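Local coordinates for protein SVS_variant_AS1 (Streptomyces sp. CWA1, PDB 6TJA) that probably cyclises geranylgeranyl diphosphate to the diterpene spiroviolene, as a reconstructed and engineered ancestor of a bacterial class I terpene cyclase, at residues F59-A64 against D71-T76; V146-H151 against E207-A212; A193-A198 against S292-G297. One frame throughout, in Å; residues are numbered along the deposited sequence.

Interaction 1. Residues F59-A64 against D71-T76; sequences FFARFA and DRLLAT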
loop_
_atom_site.group_PDB
_atom_site.type_symbol
_atom_site.label_atom_id
_atom_site.label_comp_id
_atom_site.label_asym_id
_atom_site.label_seq_id
_atom_site.Cartn_x
_atom_site.Cartn_y
_atom_site.Cartn_z
ATOM N N PHE A 59 -21.337 -5.221 -13.642
ATOM C CA PHE A 59 -20.176 -4.300 -13.667
ATOM C C PHE A 59 -18.920 -5.104 -14.027
ATOM O O PHE A 59 -18.318 -4.781 -15.037
ATOM C CB PHE A 59 -20.071 -3.549 -12.342
ATOM C CG PHE A 59 -18.885 -2.641 -12.228
ATOM C CD1 PHE A 59 -18.964 -1.337 -12.661
ATOM C CD2 PHE A 59 -17.703 -3.095 -11.672
ATOM C CE1 PHE A 59 -17.869 -0.494 -12.542
ATOM C CE2 PHE A 59 -16.619 -2.243 -11.531
ATOM C CZ PHE A 59 -16.697 -0.949 -11.988
ATOM N N PHE A 60 -18.515 -6.102 -13.243
ATOM C CA PHE A 60 -17.175 -6.700 -13.422
ATOM C C PHE A 60 -17.177 -7.730 -14.561
ATOM O O PHE A 60 -16.087 -7.972 -15.092
ATOM C CB PHE A 60 -16.604 -7.281 -12.135
ATOM C CG PHE A 60 -15.093 -7.346 -12.198
ATOM C CD1 PHE A 60 -14.345 -6.181 -12.211
ATOM C CD2 PHE A 60 -14.433 -8.554 -12.315
ATOM C CE1 PHE A 60 -12.964 -6.223 -12.327
ATOM C CE2 PHE A 60 -13.052 -8.595 -12.372
ATOM C CZ PHE A 60 -12.321 -7.433 -12.370
ATOM N N ALA A 61 -18.345 -8.251 -14.958
ATOM C CA ALA A 61 -18.520 -9.114 -16.146
ATOM C C ALA A 61 -18.142 -8.344 -17.420
ATOM O O ALA A 61 -17.846 -8.975 -18.463
ATOM C CB ALA A 61 -19.950 -9.628 -16.182
ATOM N N ARG A 62 -18.193 -7.016 -17.354
ATOM C CA ARG A 62 -17.725 -6.097 -18.421
ATOM C C ARG A 62 -16.205 -5.873 -18.374
ATOM O O ARG A 62 -15.639 -5.496 -19.421
ATOM C CB ARG A 62 -18.468 -4.772 -18.316
ATOM C CG ARG A 62 -19.972 -4.922 -18.504
ATOM C CD ARG A 62 -20.602 -3.584 -18.150
ATOM N NE ARG A 62 -22.045 -3.610 -18.244
ATOM C CZ ARG A 62 -22.721 -3.487 -19.373
ATOM N NH1 ARG A 62 -22.082 -3.289 -20.513
ATOM N NH2 ARG A 62 -24.036 -3.549 -19.359
ATOM N N PHE A 63 -15.568 -6.113 -17.250
ATOM C CA PHE A 63 -14.133 -5.959 -17.126
ATOM C C PHE A 63 -13.411 -7.196 -17.620
ATOM O O PHE A 63 -12.391 -7.099 -18.193
ATOM C CB PHE A 63 -13.744 -5.708 -15.676
ATOM C CG PHE A 63 -13.897 -4.302 -15.244
ATOM C CD1 PHE A 63 -15.102 -3.670 -15.352
ATOM C CD2 PHE A 63 -12.831 -3.608 -14.752
ATOM C CE1 PHE A 63 -15.249 -2.374 -14.971
ATOM C CE2 PHE A 63 -12.964 -2.306 -14.370
ATOM C CZ PHE A 63 -14.176 -1.692 -14.471
ATOM N N ALA A 64 -14.003 -8.357 -17.410
ATOM C CA ALA A 64 -13.411 -9.620 -17.794
ATOM C C ALA A 64 -14.438 -10.470 -18.532
ATOM O O ALA A 64 -14.874 -11.479 -18.056
ATOM C CB ALA A 64 -12.912 -10.323 -16.562
ATOM N N ASP A 71 -15.790 -19.258 -11.388
ATOM C CA ASP A 71 -15.541 -19.023 -10.007
ATOM C C ASP A 71 -14.623 -17.842 -9.836
ATOM O O ASP A 71 -14.679 -17.186 -8.857
ATOM C CB ASP A 71 -14.960 -20.241 -9.312
ATOM C CG ASP A 71 -15.806 -21.470 -9.452
ATOM O OD1 ASP A 71 -17.015 -21.413 -9.551
ATOM O OD2 ASP A 71 -15.225 -22.528 -9.455
ATOM N N ARG A 72 -13.768 -17.591 -10.799
ATOM C CA ARG A 72 -12.831 -16.437 -10.713
ATOM C C ARG A 72 -13.613 -15.145 -10.939
ATOM O O ARG A 72 -13.356 -14.181 -10.220
ATOM C CB ARG A 72 -11.683 -16.568 -11.703
ATOM C CG ARG A 72 -10.680 -17.647 -11.333
ATOM C CD ARG A 72 -9.683 -17.769 -12.465
ATOM N NE ARG A 72 -8.602 -18.675 -12.155
ATOM C CZ ARG A 72 -7.357 -18.340 -11.817
ATOM N NH1 ARG A 72 -6.972 -17.075 -11.632
ATOM N NH2 ARG A 72 -6.493 -19.322 -11.630
ATOM N N LEU A 73 -14.557 -15.141 -11.885
ATOM C CA LEU A 73 -15.399 -13.955 -12.159
ATOM C C LEU A 73 -16.311 -13.732 -10.958
ATOM O O LEU A 73 -16.623 -12.560 -10.662
ATOM C CB LEU A 73 -16.202 -14.153 -13.451
ATOM C CG LEU A 73 -17.135 -13.007 -13.813
ATOM C CD1 LEU A 73 -16.362 -11.689 -13.931
ATOM C CD2 LEU A 73 -17.872 -13.302 -15.094
ATOM N N LEU A 74 -16.751 -14.812 -10.302
ATOM C CA LEU A 74 -17.614 -14.673 -9.106
ATOM C C LEU A 74 -16.815 -13.987 -7.997
ATOM O O LEU A 74 -17.316 -13.011 -7.445
ATOM C CB LEU A 74 -18.146 -16.035 -8.639
ATOM C CG LEU A 74 -18.905 -16.008 -7.312
ATOM C CD1 LEU A 74 -20.046 -14.994 -7.368
ATOM C CD2 LEU A 74 -19.414 -17.408 -6.968
ATOM N N ALA A 75 -15.635 -14.502 -7.672
ATOM C CA ALA A 75 -14.833 -14.022 -6.526
ATOM C C ALA A 75 -14.522 -12.529 -6.716
ATOM O O ALA A 75 -14.764 -11.733 -5.788
ATOM C CB ALA A 75 -13.590 -14.855 -6.393
ATOM N N THR A 76 -14.062 -12.139 -7.902
ATOM C CA THR A 76 -13.728 -10.720 -8.199
ATOM C C THR A 76 -15.024 -9.898 -8.164
ATOM O O THR A 76 -15.004 -8.832 -7.548
ATOM C CB THR A 76 -12.936 -10.625 -9.501
ATOM O OG1 THR A 76 -13.738 -11.214 -10.521
ATOM C CG2 THR A 76 -11.601 -11.330 -9.413
#
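The turn that leads from helix 56-61 into the long helix 70-91 folds back on itself, so that F60 and A61 of helix 56-61 meet L73 and T76 on the first turns of the second helix. F60 turns its ring toward T76. The CE2 corner of that ring lies 3.3 Å from T76 OG1, with T76 CB behind it at 3.5 Å from the same CE2, and the two side chains cross at about a right angle. The hydroxyl is already engaged: T76 OG1 donates to R72 O over 3.0 Å, at a C=O...O angle of 134°. With chi1 at 58°, OG1 sits between the backbone N and the carbonyl carbon, where it reaches back one turn to R72 O, which also takes T76 N. The bonded hydroxyl lies obliquely beside the F60 ring. One face of the F60 ring carries F63 CB, 3.4 Å above the plane and toward the rim. M194 and the neighbouring helix 195-199 pack on T76.

L73 fills the other half of the contact. Its CG is anti to the backbone N (chi1 178°), and CD1 reaches F60 and A61, 4.0 Å from F60 CD2 and also 4.0 Å from A61 CA. L73 CD2 is a looser neighbour of A61 CB. F60 O, 3.9 Å from L73 CD1, accepts from both F63 N and A64 N, which closes the backbone turn. All five touching residues are buried, in a largely apolar contact between consecutive helices of the all-helical class I terpene cyclase fold.

Interaction 2. Residues V146-H151 against E207-A212; sequences VRRFVH and EMHRPA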
loop_
_atom_site.group_PDB
_atom_site.type_symbol
_atom_site.label_atom_id
_atom_site.label_comp_id
_atom_site.label_asym_id
_atom_site.label_seq_id
_atom_site.Cartn_x
_atom_site.Cartn_y
_atom_site.Cartn_z
ATOM N N VAL A 146 -2.138 -12.150 -5.630
ATOM C CA VAL A 146 -2.760 -11.789 -4.323
ATOM C C VAL A 146 -2.038 -10.553 -3.746
ATOM O O VAL A 146 -2.735 -9.622 -3.304
ATOM C CB VAL A 146 -2.807 -12.977 -3.352
ATOM C CG1 VAL A 146 -3.190 -12.552 -1.950
ATOM C CG2 VAL A 146 -3.770 -14.053 -3.845
ATOM N N ARG A 147 -0.712 -10.478 -3.815
ATOM C CA ARG A 147 0.008 -9.322 -3.236
ATOM C C ARG A 147 -0.286 -8.080 -4.072
ATOM O O ARG A 147 -0.419 -7.008 -3.486
ATOM C CB ARG A 147 1.510 -9.564 -3.141
ATOM C CG ARG A 147 1.917 -10.516 -2.026
ATOM C CD ARG A 147 1.463 -10.147 -0.623
ATOM N NE ARG A 147 2.168 -9.020 -0.037
ATOM C CZ ARG A 147 1.828 -8.445 1.117
ATOM N NH1 ARG A 147 0.772 -8.883 1.784
ATOM N NH2 ARG A 147 2.549 -7.444 1.596
ATOM N N ARG A 148 -0.376 -8.218 -5.388
ATOM C CA ARG A 148 -0.741 -7.090 -6.270
ATOM C C ARG A 148 -2.100 -6.561 -5.801
ATOM O O ARG A 148 -2.220 -5.326 -5.704
ATOM C CB ARG A 148 -0.716 -7.507 -7.744
ATOM C CG ARG A 148 0.678 -7.827 -8.270
ATOM C CD ARG A 148 0.660 -8.359 -9.695
ATOM N NE ARG A 148 1.987 -8.697 -10.182
ATOM C CZ ARG A 148 2.276 -9.164 -11.405
ATOM N NH1 ARG A 148 1.334 -9.325 -12.321
ATOM N NH2 ARG A 148 3.527 -9.428 -11.725
ATOM N N PHE A 149 -3.038 -7.447 -5.439
ATOM C CA PHE A 149 -4.406 -7.040 -5.010
ATOM C C PHE A 149 -4.341 -6.352 -3.630
ATOM O O PHE A 149 -4.934 -5.246 -3.447
ATOM C CB PHE A 149 -5.405 -8.197 -5.011
ATOM C CG PHE A 149 -6.761 -7.752 -4.530
ATOM C CD1 PHE A 149 -7.604 -7.035 -5.362
ATOM C CD2 PHE A 149 -7.150 -7.948 -3.208
ATOM C CE1 PHE A 149 -8.817 -6.539 -4.896
ATOM C CE2 PHE A 149 -8.368 -7.460 -2.747
ATOM C CZ PHE A 149 -9.195 -6.763 -3.591
ATOM N N VAL A 150 -3.609 -6.979 -2.704
ATOM C CA VAL A 150 -3.441 -6.498 -1.311
ATOM C C VAL A 150 -2.910 -5.063 -1.371
ATOM O O VAL A 150 -3.403 -4.206 -0.617
ATOM C CB VAL A 150 -2.504 -7.429 -0.516
ATOM C CG1 VAL A 150 -1.989 -6.767 0.742
ATOM C CG2 VAL A 150 -3.157 -8.763 -0.197
ATOM N N HIS A 151 -1.905 -4.817 -2.199
ATOM C CA HIS A 151 -1.208 -3.505 -2.273
ATOM C C HIS A 151 -2.138 -2.459 -2.912
ATOM O O HIS A 151 -2.090 -1.293 -2.514
ATOM C CB HIS A 151 0.118 -3.666 -3.034
ATOM C CG HIS A 151 1.193 -4.325 -2.254
ATOM N ND1 HIS A 151 1.396 -4.056 -0.908
ATOM C CD2 HIS A 151 2.154 -5.193 -2.613
ATOM C CE1 HIS A 151 2.414 -4.783 -0.475
ATOM N NE2 HIS A 151 2.905 -5.474 -1.502
ATOM N N GLU A 207 6.875 -7.073 -16.916
ATOM C CA GLU A 207 5.890 -6.453 -17.834
ATOM C C GLU A 207 4.937 -5.626 -16.985
ATOM O O GLU A 207 4.641 -4.512 -17.363
ATOM C CB GLU A 207 5.161 -7.497 -18.680
ATOM C CG GLU A 207 5.960 -7.994 -19.880
ATOM C CD GLU A 207 5.133 -8.803 -20.880
ATOM O OE1 GLU A 207 4.961 -8.362 -22.085
ATOM O OE2 GLU A 207 4.651 -9.877 -20.453
ATOM N N MET A 208 4.457 -6.166 -15.895
ATOM C CA MET A 208 3.523 -5.458 -15.068
ATOM C C MET A 208 4.053 -4.169 -14.497
ATOM O O MET A 208 3.348 -3.223 -14.468
ATOM C CB MET A 208 3.000 -6.329 -13.937
ATOM C CG MET A 208 1.820 -5.740 -13.185
ATOM S SD MET A 208 0.407 -5.140 -14.113
ATOM C CE MET A 208 -0.818 -6.337 -13.729
ATOM N N HIS A 209 5.307 -4.163 -14.080
ATOM C CA HIS A 209 5.916 -3.002 -13.458
ATOM C C HIS A 209 6.580 -1.946 -14.340
ATOM O O HIS A 209 7.073 -1.002 -13.853
ATOM C CB HIS A 209 6.750 -3.414 -12.257
ATOM C CG HIS A 209 5.992 -4.230 -11.271
ATOM N ND1 HIS A 209 4.796 -3.826 -10.740
ATOM C CD2 HIS A 209 6.242 -5.439 -10.739
ATOM C CE1 HIS A 209 4.357 -4.737 -9.908
ATOM N NE2 HIS A 209 5.214 -5.730 -9.896
ATOM N N ARG A 210 6.636 -2.213 -15.625
ATOM C CA ARG A 210 7.029 -1.244 -16.676
ATOM C C ARG A 210 6.314 0.084 -16.424
ATOM O O ARG A 210 5.078 0.132 -16.332
ATOM C CB ARG A 210 6.682 -1.744 -18.083
ATOM C CG ARG A 210 7.658 -2.741 -18.687
ATOM C CD ARG A 210 7.139 -3.228 -20.032
ATOM N NE ARG A 210 7.189 -2.142 -20.988
ATOM C CZ ARG A 210 6.668 -2.143 -22.218
ATOM N NH1 ARG A 210 5.987 -3.183 -22.653
ATOM N NH2 ARG A 210 6.809 -1.069 -22.984
ATOM N N PRO A 211 7.080 1.191 -16.279
ATOM C CA PRO A 211 6.480 2.516 -16.125
ATOM C C PRO A 211 5.304 2.747 -17.102
ATOM O O PRO A 211 4.284 3.245 -16.662
ATOM C CB PRO A 211 7.721 3.415 -16.324
ATOM C CG PRO A 211 8.820 2.641 -15.641
ATOM C CD PRO A 211 8.555 1.225 -16.137
ATOM N N ALA A 212 5.415 2.285 -18.352
ATOM C CA ALA A 212 4.409 2.504 -19.411
ATOM C C ALA A 212 3.084 1.856 -19.025
ATOM O O ALA A 212 2.062 2.468 -19.216
ATOM C CB ALA A 212 4.918 1.981 -20.716
HETATM O O HOH W 1 4.502 -7.911 -8.589
#
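R148 reaches out from helix 143-169 and lays its guanidinium against the side chain of M208. M208 CB stands 3.5 Å above one face of that flat group, toward its rim, and M208 CG comes within 3.7 Å of R148 NH1. The R148 chain runs extended from CG to NE, whereas M208 bends at chi2 and chi3 and brings its CE methyl to 3.9 Å from R148 NH1. This is the close half of the contact, and salt bridges steady the guanidinium there: R148 NH1 pairs with E196 and also bonds V203 O, while R148 NH2 pairs with D205. Three acceptors on two nitrogens should fix the rotation of the group and hold its face under the methionine.

Within this alpha-helical cyclase bundle, the contact joins helix 143-169 to the break between helices 205-208 and 211-231, where R210 takes the N-cap position of the second helix.

Toward the surface the packing gives way to water. R148 NE and H209 NE2 stay 4.4 Å apart, and a water bridges them, accepting from R148 NE at 3.1 Å and hydrogen-bonded to H209 NE2 at 2.6 Å. It sits in the plane of both the guanidinium and the imidazole, at the edge of each. The second subunit packs here too: H209 touches T144 of that chain, and H151 stacks on H151 of the same neighbour.

Interaction 3. Residues A193-A198 against S292-G297; sequences AMLEIA and STYLQG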
loop_
_atom_site.group_PDB
_atom_site.type_symbol
_atom_site.label_atom_id
_atom_site.label_comp_id
_atom_site.label_asym_id
_atom_site.label_seq_id
_atom_site.Cartn_x
_atom_site.Cartn_y
_atom_site.Cartn_z
ATOM N N ALA A 193 -6.795 -4.374 -10.417
ATOM C CA ALA A 193 -5.815 -5.390 -9.959
ATOM C C ALA A 193 -6.500 -6.763 -9.881
ATOM O O ALA A 193 -5.782 -7.719 -9.668
ATOM C CB ALA A 193 -5.208 -5.017 -8.609
ATOM N N MET A 194 -7.830 -6.854 -9.996
ATOM C CA MET A 194 -8.554 -8.156 -10.057
ATOM C C MET A 194 -8.666 -8.700 -11.493
ATOM O O MET A 194 -9.137 -9.829 -11.623
ATOM C CB MET A 194 -9.970 -8.030 -9.507
ATOM C CG MET A 194 -10.022 -7.647 -8.063
ATOM S SD MET A 194 -11.681 -7.907 -7.500
ATOM C CE MET A 194 -12.594 -6.600 -8.312
ATOM N N LEU A 195 -8.250 -7.991 -12.526
ATOM C CA LEU A 195 -8.327 -8.487 -13.895
ATOM C C LEU A 195 -7.606 -9.815 -14.098
ATOM O O LEU A 195 -8.148 -10.727 -14.602
ATOM C CB LEU A 195 -7.836 -7.458 -14.898
ATOM C CG LEU A 195 -8.683 -6.254 -15.275
ATOM C CD1 LEU A 195 -7.958 -5.161 -16.026
ATOM C CD2 LEU A 195 -9.967 -6.627 -15.977
ATOM N N GLU A 196 -6.377 -9.870 -13.648
ATOM C CA GLU A 196 -5.510 -11.006 -13.702
ATOM C C GLU A 196 -6.090 -12.209 -13.006
ATOM O O GLU A 196 -5.921 -13.306 -13.421
ATOM C CB GLU A 196 -4.282 -10.630 -12.915
ATOM C CG GLU A 196 -3.070 -10.435 -13.714
ATOM C CD GLU A 196 -1.864 -10.528 -12.869
ATOM O OE1 GLU A 196 -1.600 -9.632 -12.103
ATOM O OE2 GLU A 196 -1.171 -11.504 -13.002
ATOM N N ILE A 197 -6.718 -11.945 -11.887
ATOM C CA ILE A 197 -7.354 -12.967 -11.010
ATOM C C ILE A 197 -8.583 -13.528 -11.738
ATOM O O ILE A 197 -8.774 -14.748 -11.715
ATOM C CB ILE A 197 -7.650 -12.373 -9.618
ATOM C CG1 ILE A 197 -6.342 -11.964 -8.919
ATOM C CG2 ILE A 197 -8.448 -13.346 -8.778
ATOM C CD1 ILE A 197 -6.530 -11.308 -7.589
ATOM N N ALA A 198 -9.396 -12.714 -12.357
ATOM C CA ALA A 198 -10.569 -13.214 -13.020
ATOM C C ALA A 198 -10.230 -14.084 -14.224
ATOM O O ALA A 198 -10.740 -15.132 -14.419
ATOM C CB ALA A 198 -11.431 -12.070 -13.461
ATOM N N SER A 292 -1.141 -8.377 -22.985
ATOM C CA SER A 292 -2.173 -8.028 -23.987
ATOM C C SER A 292 -3.559 -8.180 -23.366
ATOM O O SER A 292 -4.340 -7.265 -23.502
ATOM C CB SER A 292 -2.045 -8.848 -25.250
ATOM O OG SER A 292 -0.797 -8.576 -25.858
ATOM N N THR A 293 -3.817 -9.304 -22.706
ATOM C CA THR A 293 -5.101 -9.604 -22.034
ATOM C C THR A 293 -5.396 -8.520 -20.984
ATOM O O THR A 293 -6.524 -7.986 -20.967
ATOM C CB THR A 293 -5.022 -11.012 -21.451
ATOM O OG1 THR A 293 -4.847 -11.899 -22.556
ATOM C CG2 THR A 293 -6.255 -11.368 -20.666
ATOM N N TYR A 294 -4.439 -8.263 -20.095
ATOM C CA TYR A 294 -4.490 -7.190 -19.065
ATOM C C TYR A 294 -4.881 -5.869 -19.753
ATOM O O TYR A 294 -5.890 -5.285 -19.350
ATOM C CB TYR A 294 -3.155 -7.078 -18.315
ATOM C CG TYR A 294 -3.133 -5.961 -17.305
ATOM C CD1 TYR A 294 -3.933 -6.009 -16.180
ATOM C CD2 TYR A 294 -2.359 -4.836 -17.501
ATOM C CE1 TYR A 294 -3.953 -4.969 -15.266
ATOM C CE2 TYR A 294 -2.329 -3.808 -16.578
ATOM C CZ TYR A 294 -3.146 -3.862 -15.468
ATOM O OH TYR A 294 -3.144 -2.836 -14.569
ATOM N N LEU A 295 -4.129 -5.456 -20.771
ATOM C CA LEU A 295 -4.415 -4.225 -21.502
ATOM C C LEU A 295 -5.861 -4.185 -21.989
ATOM O O LEU A 295 -6.548 -3.177 -21.821
ATOM C CB LEU A 295 -3.459 -4.073 -22.686
ATOM C CG LEU A 295 -1.983 -3.855 -22.347
ATOM C CD1 LEU A 295 -1.208 -3.421 -23.582
ATOM C CD2 LEU A 295 -1.833 -2.835 -21.228
ATOM N N GLN A 296 -6.312 -5.277 -22.604
ATOM C CA GLN A 296 -7.681 -5.372 -23.102
ATOM C C GLN A 296 -8.634 -5.096 -21.950
ATOM O O GLN A 296 -9.637 -4.400 -22.099
ATOM C CB GLN A 296 -7.945 -6.761 -23.683
ATOM C CG GLN A 296 -8.222 -6.771 -25.176
ATOM C CD GLN A 296 -8.139 -8.163 -25.774
ATOM O OE1 GLN A 296 -7.056 -8.646 -26.102
ATOM N NE2 GLN A 296 -9.288 -8.814 -25.917
ATOM N N GLY A 297 -8.297 -5.658 -20.795
ATOM C CA GLY A 297 -9.074 -5.472 -19.557
ATOM C C GLY A 297 -9.191 -4.003 -19.167
ATOM O O GLY A 297 -10.304 -3.545 -18.839
#
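L195 drives a methyl against the backbone of helix 289-309, between the glycine G297 and the ring of Y294. In the helical bundle of the terpene cyclase this joins the short helix 195-199, just after the break that follows helix 188-192, to the last long helix of the modelled chain.

L195 sets its CB toward the partner helix. Its CG is anti to the carbonyl carbon (chi1 -75°), and from there the two methyls spread over G297: CD1 comes to 3.6 Å from G297 C, and CD2 to 3.9 Å from G297 CA. Glycine has no side chain, which is why a leucine methyl can come this close to the main chain. CD1 also looks at the carbonyl of the preceding turn, 3.9 Å from Y294 O. The backbones come correspondingly near, with the CA atoms of L195 and G297 only 6.5 Å apart. All three touching residues are buried, and F63 packs on L195 as well. A di(hydroxyethyl)ether molecule, probably from the crystallisation liquor, lies about 3 Å from G297, nearest atoms.

Y294 starts out neither pointing at nor turned from L195, but the anti torsion of its CG against the backbone N (chi1 177°) carries the ring over to the leucine. The phenol end runs past the leucine, where Y294 OH is hydrogen-bonded to T217 OG1 on helix 211-231. That bond holds the far end of the ring, so the tyrosine links three helices. The ring itself meets L195 obliquely through one side, with CD1 and CE1 of Y294 at the same range and Y294 CE1 lying 4.1 Å from L195 CD1.

How the interactions relate
Interactions 1 and 3 are buried and almost wholly apolar; interaction 2 lies nearer the surface, at the subunit interface, and works through a flat cation, a water and salt bridges. Interaction 3 is the hub. Its segment 193-198 reaches both neighbours, with R72 NH1 bonding I197 O on the side of interaction 1 and E196 holding R148 of interaction 2; Y294 of segment 292-297 adds a contact with M208 CE. Interactions 1 and 2 do not touch, their centres about 19 Å apart. Interaction 1 is local, joining successive helices, whereas interactions 2 and 3 link segments 56 and 94 residues apart, and those segments alternate along the chain.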